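Local coordinates for XC6422 protein (Xanthomonas campestris, PDB 2FUK) that probably acts as a hydrolase, being a small serine alpha/beta-hydrolase that lacks a lid, at residues L13-P18 with A101-A106; F87-G92 with G145-S150; G92-L97 with L126-A131; A173-L178 with L187-D192. All coordinates share one frame; numbering follows the deposited sequence.

How the contacts relate
Contacts 1 and 3 share helix 92-107 and meet where P18 packs on D95 and D96; contact 1 ties the carboxyl-terminal half of that helix to strand 11-17, and contact 3 packs its first turns on helix 120-132. Contact 2 joins contact 3 at G92, their centres about 10 Å apart, stitched by D88 N to E93 OE1 and D148 O to R127 NH1, both 2.8 Å. Contact 4 is about 33 Å from contact 1, centre to centre, but its W177 packs on F149 of contact 2 (CZ2 to CD1, 3.3 Å) and L126 of contact 3 (CH2 to CD2, 3.7 Å). W147 and Y175 approach the probable S119-H195-D166 triad without touching it.

Contact 1: L13-P18 with A101-A106; sequences LTLDGP and AEWVRA
The indole of W103 carries L15 over one face: CD1 sits 4.0 Å from the centroid of the five-membered ring, 26° off its normal, a CH-pi contact. L13 reaches the far end of the same indole obliquely, with CD2 3.7 Å from W103 CH2 and a little farther from CZ2. Between them the two leucines span the ring system lengthwise, L15 at the pyrrole end and L13 at the benzene end. L15 CD1 is also 3.7 Å from W103 CG, and the other methyl, CD2, lies 4.1 Å from W103 CB, so this leucine straddles the root of the side chain. W103 CG stands opposite its backbone N (chi1 172°), which carries the indole away from helix 92-107 and toward strand 11-17. L13 takes the less common chi1 of 59°, its CG lying between the backbone N and the carbonyl carbon.

Strand 11-17 is one of the two outermost strands of the alpha/beta-hydrolase sheet within the chain, paired with strand 20-27 through backbone bonds of L13 with V24 and L15 with L22. V26 of that second strand also touches W103, and the ring of F6 meets the indole. The indole nitrogen is spoken for by P4 O near the amino terminus. Across the two segments the attraction is dispersive, with a CH-pi component, while the single polar atom of the indole keeps its hydrogen bond inside a buried, apolar setting.

Contact 2: F87-G92 with G145-S150; sequences FDHGDG and GRWDFS
Two irregular loops meet here, the backbone of H89 turning its carbonyl onto W147 with H89 in a left-handed conformation (phi 51°, psi 29°). Both loops belong to the alpha/beta-hydrolase fold: the 87-92 loop leads into helix 92-107, whereas the loop of residues 145-150 lies between strands 136-140 and 158-163. W147 brings the outer rim of its benzene ring. H89 O approaches the ring obliquely, 3.1 Å from W147 CZ3, while H89 CB is 4.2 Å from the same carbon. F87 comes in edge to edge, its CZ 4.4 Å from W147 CH2, a looser apolar touch. Within the first loop, H89 N sits over one face of the F87 ring, and F87 CE2 in turn lies over the centre of the imidazole. W147 also stacks on Y123.

Each loop has its own bracing. D88 OD2 accepts from G92 N through its anti lone pair, and E93, a residue of helix 92-107, bonds the loop backbone at D88 N and G90 N. On the other side, D148 OD1 forms an Asx turn: S150 N, 3.1 Å away, meets it from above the carboxylate plane.

Contact 3: G92-L97 with L126-A131; sequences GEQDDL and LRAAAA
Q94 lays its terminal amide against the root of R127, with Q94 CD 3.7 Å from R127 CB. OE1 touches that same methylene and stands 3.6 Å from R127 O, while NE2 comes to 4.0 Å from R127 CD. The glutamine runs extended beyond CG (chi2 177°), which brings its amide across to the neighbouring helix. R127 instead bends at chi2 and chi3, and its guanidinium plane is turned 53° from the amide; NE2 lies near that plane, at its edge. Deeper in, L97 places CD1 3.9 Å from A128 CB.

These pieces join helix 92-107 to helix 120-132, the helix following the probable nucleophile elbow of the alpha/beta-hydrolase fold. The short segments cross at -55°, their axes 9.7 Å apart, and the small A128 lets the backbones close to 5.8 Å between the CA atoms of Q94 and A128. L97 also reaches I41 and C43 on strand 38-43 of the sheet.

The polar bonds go to residues outside the two segments: Q94 NE2 bonds to G90 O, and R127 NH1 to both D148 O and S150 O. Van der Waals contact therefore joins the two segments, while their amide and guanidinium groups tie the helices to the loops holding G90 and D148.

Contact 4: A173-L178 with L187-D192; sequences AVYDWL and LVRMPD
Stacking dominates between Y175 and R189. The guanidinium lies flat on one face of the phenol ring, centres 4.0 Å apart and planes 24° from parallel, with R189 CZ 3.3 Å from Y175 CE2. The aliphatic part of the arginine joins in: CD sits over the same ring, 4.0 Å from its centroid and 30° off the normal, a CH-pi contact, and CG comes to 3.3 Å from Y175 OH. A bend at chi3 folds the end of R189 back over the tyrosine.

Polar pairing passes through a third residue. Y175 OH and R189 NE are close, but their angle is poor and they are not bonded to each other. Both turn to the carboxylate of D164: Y175 OH hydrogen-bonds to OD2, and R189 NE forms a salt bridge with OD1. The shared acid thus grips both partners of the stack, and its negative charge probably offsets that of the guanidinium.

Apolar contact is supplied by L187, whose two methyls divide the work. CD2 is 4.0 Å from Y175 CD1, the two side chains crossing at about a right angle, and CD1 lies 4.1 Å from L178 CD1, one turn further along the helix.

All this packs helix 171-178 against strand 186-190 in the beta-alpha-beta unit that starts with strand 158-163. The short segments run nearly antiparallel, at 161°, with axes 11.6 Å apart. V188 points away from the helix and the end of M190 also leads away; they touch A207 and D203 of helix 201-212, while backbone bonds pair the strand with 158-163.

Contact 1: L13-P18 with A101-A106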
# COMPACT_ATOMS: atom_id res chain seq x y z
N LEU A 13 15.52 -9.29 -15.23
CA LEU A 13 16.27 -9.43 -16.46
C LEU A 13 17.69 -8.92 -16.25
O LEU A 13 18.00 -8.36 -15.20
CB LEU A 13 15.58 -8.67 -17.60
CG LEU A 13 15.38 -7.16 -17.42
CD1 LEU A 13 16.65 -6.40 -17.78
CD2 LEU A 13 14.24 -6.71 -18.34
N THR A 14 18.55 -9.15 -17.24
CA THR A 14 19.94 -8.70 -17.16
C THR A 14 20.22 -7.69 -18.27
O THR A 14 19.82 -7.88 -19.42
CB THR A 14 20.94 -9.88 -17.31
OG1 THR A 14 20.72 -10.83 -16.26
CG2 THR A 14 22.37 -9.38 -17.21
N LEU A 15 20.90 -6.61 -17.91
CA LEU A 15 21.23 -5.56 -18.86
C LEU A 15 22.74 -5.40 -18.97
O LEU A 15 23.45 -5.54 -17.98
CB LEU A 15 20.62 -4.23 -18.40
CG LEU A 15 20.96 -2.98 -19.22
CD1 LEU A 15 20.26 -3.05 -20.56
CD2 LEU A 15 20.53 -1.73 -18.46
N ASP A 16 23.22 -5.12 -20.18
CA ASP A 16 24.65 -4.91 -20.38
C ASP A 16 25.04 -3.56 -19.76
O ASP A 16 24.55 -2.51 -20.18
CB ASP A 16 24.99 -4.88 -21.87
CG ASP A 16 24.96 -6.25 -22.52
OD1 ASP A 16 25.13 -7.27 -21.81
OD2 ASP A 16 24.78 -6.30 -23.76
N GLY A 17 25.93 -3.61 -18.78
CA GLY A 17 26.39 -2.39 -18.14
C GLY A 17 27.78 -2.02 -18.63
O GLY A 17 28.39 -2.78 -19.39
N PRO A 18 28.30 -0.85 -18.23
CA PRO A 18 29.64 -0.45 -18.69
C PRO A 18 30.76 -1.43 -18.35
O PRO A 18 31.74 -1.51 -19.08
CB PRO A 18 29.83 0.93 -18.05
CG PRO A 18 28.83 0.97 -16.93
CD PRO A 18 27.65 0.24 -17.49
N ALA A 101 19.14 3.97 -17.50
CA ALA A 101 18.33 5.08 -17.97
C ALA A 101 18.20 5.09 -19.49
O ALA A 101 17.12 5.34 -20.03
CB ALA A 101 18.92 6.40 -17.49
N GLU A 102 19.30 4.83 -20.19
CA GLU A 102 19.28 4.83 -21.64
C GLU A 102 18.46 3.68 -22.21
O GLU A 102 17.83 3.81 -23.26
CB GLU A 102 20.71 4.81 -22.20
CG GLU A 102 21.49 6.09 -21.89
CD GLU A 102 22.87 6.15 -22.53
OE1 GLU A 102 23.40 5.10 -22.94
OE2 GLU A 102 23.42 7.27 -22.62
N TRP A 103 18.46 2.54 -21.51
CA TRP A 103 17.68 1.38 -21.94
C TRP A 103 16.19 1.71 -21.75
O TRP A 103 15.36 1.41 -22.61
CB TRP A 103 18.07 0.15 -21.12
CG TRP A 103 17.19 -1.06 -21.36
CD1 TRP A 103 17.13 -1.83 -22.49
CD2 TRP A 103 16.23 -1.60 -20.45
NE1 TRP A 103 16.19 -2.81 -22.33
CE2 TRP A 103 15.62 -2.70 -21.09
CE3 TRP A 103 15.83 -1.27 -19.15
CZ2 TRP A 103 14.62 -3.47 -20.48
CZ3 TRP A 103 14.84 -2.03 -18.54
CH2 TRP A 103 14.25 -3.12 -19.21
N VAL A 104 15.86 2.32 -20.62
CA VAL A 104 14.48 2.70 -20.35
C VAL A 104 13.95 3.66 -21.42
O VAL A 104 12.87 3.44 -21.99
CB VAL A 104 14.36 3.37 -18.96
CG1 VAL A 104 12.99 4.00 -18.79
CG2 VAL A 104 14.61 2.34 -17.87
N ARG A 105 14.70 4.71 -21.69
CA ARG A 105 14.28 5.70 -22.67
C ARG A 105 14.16 5.15 -24.08
O ARG A 105 13.37 5.65 -24.87
CB ARG A 105 15.24 6.90 -22.65
CG ARG A 105 14.92 7.88 -21.54
CD ARG A 105 15.93 9.01 -21.43
NE ARG A 105 15.39 10.09 -20.59
CZ ARG A 105 16.13 10.90 -19.85
NH1 ARG A 105 15.54 11.84 -19.13
NH2 ARG A 105 17.45 10.76 -19.80
N ALA A 106 14.94 4.12 -24.39
CA ALA A 106 14.90 3.51 -25.71
C ALA A 106 13.68 2.61 -25.83
O ALA A 106 13.00 2.59 -26.87
CB ALA A 106 16.17 2.70 -25.96

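Contact 2: F87-G92 with G145-S150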
# COMPACT_ATOMS: atom_id res chain seq x y z
N PHE A 87 32.93 -2.26 -6.50
CA PHE A 87 32.49 -0.97 -5.97
C PHE A 87 33.42 0.14 -6.44
O PHE A 87 34.63 0.00 -6.36
CB PHE A 87 32.47 -1.05 -4.44
CG PHE A 87 32.04 0.21 -3.77
CD1 PHE A 87 30.75 0.71 -3.93
CD2 PHE A 87 32.93 0.91 -2.95
CE1 PHE A 87 30.36 1.89 -3.31
CE2 PHE A 87 32.54 2.09 -2.32
CZ PHE A 87 31.26 2.58 -2.50
N ASP A 88 32.85 1.24 -6.92
CA ASP A 88 33.66 2.35 -7.42
C ASP A 88 33.33 3.70 -6.76
O ASP A 88 33.45 4.75 -7.38
CB ASP A 88 33.52 2.44 -8.95
CG ASP A 88 34.61 3.27 -9.60
OD1 ASP A 88 35.79 3.14 -9.19
OD2 ASP A 88 34.30 4.05 -10.53
N HIS A 89 32.90 3.65 -5.51
CA HIS A 89 32.61 4.85 -4.73
C HIS A 89 31.69 5.90 -5.34
O HIS A 89 31.81 7.10 -5.03
CB HIS A 89 33.93 5.53 -4.32
CG HIS A 89 34.70 4.77 -3.29
ND1 HIS A 89 35.41 3.62 -3.58
CD2 HIS A 89 34.86 4.98 -1.96
CE1 HIS A 89 35.97 3.16 -2.47
NE2 HIS A 89 35.64 3.97 -1.47
N GLY A 90 30.77 5.48 -6.19
CA GLY A 90 29.84 6.42 -6.78
C GLY A 90 30.19 6.95 -8.14
O GLY A 90 29.39 7.65 -8.76
N ASP A 91 31.39 6.65 -8.63
CA ASP A 91 31.76 7.13 -9.95
C ASP A 91 31.23 6.21 -11.04
O ASP A 91 30.34 6.59 -11.80
CB ASP A 91 33.28 7.29 -10.06
CG ASP A 91 33.79 8.54 -9.36
OD1 ASP A 91 32.94 9.37 -8.94
OD2 ASP A 91 35.02 8.71 -9.24
N GLY A 92 31.75 4.99 -11.10
CA GLY A 92 31.28 4.06 -12.10
C GLY A 92 29.80 3.74 -11.93
O GLY A 92 29.13 3.36 -12.88
N GLY A 145 27.48 15.32 4.15
CA GLY A 145 28.51 15.18 5.17
C GLY A 145 29.50 14.07 4.87
O GLY A 145 30.59 14.06 5.45
N ARG A 146 29.16 13.16 3.97
CA ARG A 146 30.07 12.06 3.63
C ARG A 146 30.46 12.02 2.14
O ARG A 146 31.56 11.58 1.80
CB ARG A 146 29.44 10.72 4.04
CG ARG A 146 30.46 9.61 4.33
CD ARG A 146 31.41 10.01 5.46
NE ARG A 146 30.68 10.31 6.69
CZ ARG A 146 31.23 10.82 7.79
NH1 ARG A 146 32.53 11.09 7.82
NH2 ARG A 146 30.48 11.06 8.86
N TRP A 147 29.56 12.48 1.28
CA TRP A 147 29.80 12.50 -0.17
C TRP A 147 29.75 13.94 -0.68
O TRP A 147 29.19 14.83 -0.04
CB TRP A 147 28.75 11.67 -0.90
CG TRP A 147 28.75 10.21 -0.54
CD1 TRP A 147 27.88 9.58 0.30
CD2 TRP A 147 29.65 9.21 -1.02
NE1 TRP A 147 28.18 8.24 0.38
CE2 TRP A 147 29.27 7.98 -0.42
CE3 TRP A 147 30.75 9.22 -1.89
CZ2 TRP A 147 29.94 6.78 -0.66
CZ3 TRP A 147 31.42 8.02 -2.14
CH2 TRP A 147 31.01 6.82 -1.53
N ASP A 148 30.33 14.17 -1.86
CA ASP A 148 30.35 15.51 -2.43
C ASP A 148 29.15 15.81 -3.31
O ASP A 148 28.96 15.17 -4.35
CB ASP A 148 31.64 15.71 -3.24
CG ASP A 148 31.64 17.01 -3.99
OD1 ASP A 148 31.35 18.05 -3.36
OD2 ASP A 148 31.94 16.99 -5.20
N PHE A 149 28.35 16.79 -2.89
CA PHE A 149 27.14 17.21 -3.63
C PHE A 149 27.33 18.52 -4.37
O PHE A 149 26.36 19.14 -4.82
CB PHE A 149 25.96 17.39 -2.66
CG PHE A 149 25.50 16.11 -2.00
CD1 PHE A 149 24.68 16.17 -0.88
CD2 PHE A 149 25.89 14.86 -2.47
CE1 PHE A 149 24.25 15.01 -0.23
CE2 PHE A 149 25.47 13.69 -1.83
CZ PHE A 149 24.65 13.76 -0.71
N SER A 150 28.58 18.97 -4.50
CA SER A 150 28.84 20.22 -5.20
C SER A 150 28.69 20.09 -6.71
O SER A 150 28.89 19.01 -7.27
CB SER A 150 30.24 20.75 -4.85
OG SER A 150 31.25 19.81 -5.15

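Contact 3: G92-L97 with L126-A131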
# COMPACT_ATOMS: atom_id res chain seq x y z
N GLY A 92 31.75 4.99 -11.10
CA GLY A 92 31.28 4.06 -12.10
C GLY A 92 29.80 3.74 -11.93
O GLY A 92 29.13 3.36 -12.88
N GLU A 93 29.29 3.89 -10.71
CA GLU A 93 27.89 3.61 -10.45
C GLU A 93 27.00 4.59 -11.21
O GLU A 93 25.87 4.25 -11.57
CB GLU A 93 27.58 3.66 -8.94
CG GLU A 93 28.07 2.42 -8.17
CD GLU A 93 29.55 2.44 -7.84
OE1 GLU A 93 30.06 1.39 -7.37
OE2 GLU A 93 30.21 3.48 -8.03
N GLN A 94 27.50 5.79 -11.47
CA GLN A 94 26.72 6.76 -12.23
C GLN A 94 26.59 6.26 -13.66
O GLN A 94 25.59 6.50 -14.33
CB GLN A 94 27.40 8.12 -12.24
CG GLN A 94 27.34 8.87 -10.93
CD GLN A 94 28.11 10.17 -11.00
OE1 GLN A 94 27.80 11.04 -11.81
NE2 GLN A 94 29.13 10.30 -10.15
N ASP A 95 27.63 5.58 -14.14
CA ASP A 95 27.62 5.04 -15.49
C ASP A 95 26.66 3.86 -15.56
O ASP A 95 26.00 3.65 -16.58
CB ASP A 95 29.02 4.62 -15.92
CG ASP A 95 30.03 5.76 -15.87
OD1 ASP A 95 29.62 6.92 -16.12
OD2 ASP A 95 31.22 5.49 -15.59
N ASP A 96 26.58 3.09 -14.48
CA ASP A 96 25.67 1.94 -14.43
C ASP A 96 24.25 2.48 -14.54
O ASP A 96 23.42 1.95 -15.27
CB ASP A 96 25.79 1.17 -13.11
CG ASP A 96 27.12 0.46 -12.94
OD1 ASP A 96 27.77 0.15 -13.96
OD2 ASP A 96 27.50 0.20 -11.78
N LEU A 97 23.98 3.54 -13.78
CA LEU A 97 22.67 4.18 -13.79
C LEU A 97 22.35 4.69 -15.19
O LEU A 97 21.22 4.56 -15.66
CB LEU A 97 22.64 5.35 -12.79
CG LEU A 97 21.37 5.65 -11.99
CD1 LEU A 97 21.38 7.12 -11.63
CD2 LEU A 97 20.10 5.30 -12.75
N LEU A 126 21.58 11.85 -7.68
CA LEU A 126 21.70 13.31 -7.67
C LEU A 126 22.88 13.73 -8.55
O LEU A 126 22.77 14.66 -9.36
CB LEU A 126 21.90 13.83 -6.23
CG LEU A 126 22.08 15.34 -6.10
CD1 LEU A 126 20.87 16.06 -6.66
CD2 LEU A 126 22.28 15.70 -4.63
N ARG A 127 24.01 13.04 -8.40
CA ARG A 127 25.19 13.35 -9.20
C ARG A 127 24.91 13.10 -10.67
O ARG A 127 25.44 13.79 -11.54
CB ARG A 127 26.38 12.52 -8.73
CG ARG A 127 27.02 13.00 -7.42
CD ARG A 127 28.48 13.36 -7.62
NE ARG A 127 28.65 14.46 -8.56
CZ ARG A 127 28.74 15.75 -8.22
NH1 ARG A 127 28.69 16.11 -6.94
NH2 ARG A 127 28.89 16.67 -9.16
N ALA A 128 24.08 12.11 -10.97
CA ALA A 128 23.76 11.78 -12.35
C ALA A 128 22.64 12.62 -12.94
O ALA A 128 22.35 12.53 -14.13
CB ALA A 128 23.43 10.29 -12.47
N ALA A 129 22.00 13.45 -12.11
CA ALA A 129 20.89 14.27 -12.58
C ALA A 129 21.23 15.18 -13.76
O ALA A 129 20.45 15.27 -14.71
CB ALA A 129 20.34 15.10 -11.42
N ALA A 130 22.38 15.84 -13.71
CA ALA A 130 22.76 16.75 -14.80
C ALA A 130 22.78 16.03 -16.14
O ALA A 130 22.24 16.52 -17.12
CB ALA A 130 24.13 17.36 -14.52
N ALA A 131 23.42 14.87 -16.17
CA ALA A 131 23.52 14.10 -17.40
C ALA A 131 22.23 13.41 -17.85
O ALA A 131 21.95 13.35 -19.04
CB ALA A 131 24.64 13.06 -17.27

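Contact 4: A173-L178 with L187-D192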
# COMPACT_ATOMS: atom_id res chain seq x y z
N ALA A 173 23.34 17.84 8.98
CA ALA A 173 24.26 18.03 7.86
C ALA A 173 23.45 18.21 6.58
O ALA A 173 23.81 18.99 5.69
CB ALA A 173 25.18 16.83 7.73
N VAL A 174 22.35 17.46 6.48
CA VAL A 174 21.48 17.55 5.32
C VAL A 174 20.82 18.93 5.30
O VAL A 174 20.84 19.62 4.28
CB VAL A 174 20.37 16.46 5.39
CG1 VAL A 174 19.37 16.65 4.25
CG2 VAL A 174 21.01 15.08 5.32
N TYR A 175 20.25 19.32 6.43
CA TYR A 175 19.58 20.61 6.51
C TYR A 175 20.54 21.78 6.28
O TYR A 175 20.19 22.75 5.60
CB TYR A 175 18.86 20.76 7.86
CG TYR A 175 18.00 19.57 8.21
CD1 TYR A 175 17.34 18.84 7.22
CD2 TYR A 175 17.85 19.15 9.54
CE1 TYR A 175 16.57 17.72 7.53
CE2 TYR A 175 17.08 18.02 9.86
CZ TYR A 175 16.45 17.31 8.85
OH TYR A 175 15.71 16.19 9.14
N ASP A 176 21.76 21.68 6.82
CA ASP A 176 22.74 22.76 6.64
C ASP A 176 23.08 22.92 5.17
O ASP A 176 23.40 24.02 4.72
CB ASP A 176 24.03 22.47 7.41
CG ASP A 176 23.89 22.66 8.92
OD1 ASP A 176 22.85 23.17 9.39
OD2 ASP A 176 24.85 22.30 9.64
N TRP A 177 23.03 21.82 4.43
CA TRP A 177 23.34 21.83 3.00
C TRP A 177 22.16 22.37 2.20
O TRP A 177 22.32 23.24 1.33
CB TRP A 177 23.70 20.41 2.55
CG TRP A 177 23.60 20.16 1.07
CD1 TRP A 177 24.22 20.85 0.07
CD2 TRP A 177 22.83 19.14 0.43
NE1 TRP A 177 23.87 20.32 -1.15
CE2 TRP A 177 23.02 19.26 -0.96
CE3 TRP A 177 21.99 18.12 0.91
CZ2 TRP A 177 22.41 18.41 -1.88
CZ3 TRP A 177 21.37 17.27 -0.01
CH2 TRP A 177 21.59 17.43 -1.39
N LEU A 178 20.96 21.88 2.50
CA LEU A 178 19.77 22.31 1.78
C LEU A 178 19.45 23.79 1.96
O LEU A 178 18.93 24.42 1.04
CB LEU A 178 18.56 21.48 2.21
CG LEU A 178 18.57 20.02 1.75
CD1 LEU A 178 17.27 19.33 2.18
CD2 LEU A 178 18.74 19.95 0.23
N LEU A 187 11.01 19.25 1.24
CA LEU A 187 11.64 18.47 2.28
C LEU A 187 10.64 17.91 3.29
O LEU A 187 9.78 18.63 3.78
CB LEU A 187 12.67 19.33 3.03
CG LEU A 187 13.29 18.70 4.29
CD1 LEU A 187 14.07 17.46 3.91
CD2 LEU A 187 14.18 19.71 4.99
N VAL A 188 10.74 16.62 3.57
CA VAL A 188 9.86 16.01 4.55
C VAL A 188 10.77 15.44 5.64
O VAL A 188 11.58 14.56 5.38
CB VAL A 188 9.01 14.87 3.96
CG1 VAL A 188 8.28 14.12 5.09
CG2 VAL A 188 8.01 15.43 2.99
N ARG A 189 10.65 16.01 6.84
CA ARG A 189 11.43 15.55 7.98
C ARG A 189 10.52 14.62 8.76
O ARG A 189 9.43 15.01 9.19
CB ARG A 189 11.86 16.74 8.83
CG ARG A 189 12.89 17.62 8.15
CD ARG A 189 13.26 18.84 8.99
NE ARG A 189 13.69 18.47 10.33
CZ ARG A 189 14.28 19.31 11.17
NH1 ARG A 189 14.51 20.57 10.81
NH2 ARG A 189 14.64 18.90 12.38
N MET A 190 10.95 13.37 8.91
CA MET A 190 10.16 12.38 9.62
C MET A 190 10.69 12.24 11.05
O MET A 190 11.81 11.80 11.27
CB MET A 190 10.20 11.05 8.86
CG MET A 190 9.57 11.14 7.46
SD MET A 190 9.56 9.57 6.56
CE MET A 190 8.81 8.55 7.86
N PRO A 191 9.88 12.63 12.03
CA PRO A 191 10.32 12.53 13.42
C PRO A 191 10.57 11.10 13.91
O PRO A 191 9.90 10.17 13.47
CB PRO A 191 9.19 13.22 14.19
CG PRO A 191 8.00 12.93 13.36
CD PRO A 191 8.51 13.15 11.95
N ASP A 192 11.53 10.97 14.81
CA ASP A 192 11.92 9.71 15.43
C ASP A 192 12.07 8.57 14.44
O ASP A 192 11.77 7.41 14.75
CB ASP A 192 10.89 9.33 16.50
CG ASP A 192 10.64 10.45 17.49
OD1 ASP A 192 11.61 11.10 17.93
OD2 ASP A 192 9.46 10.68 17.84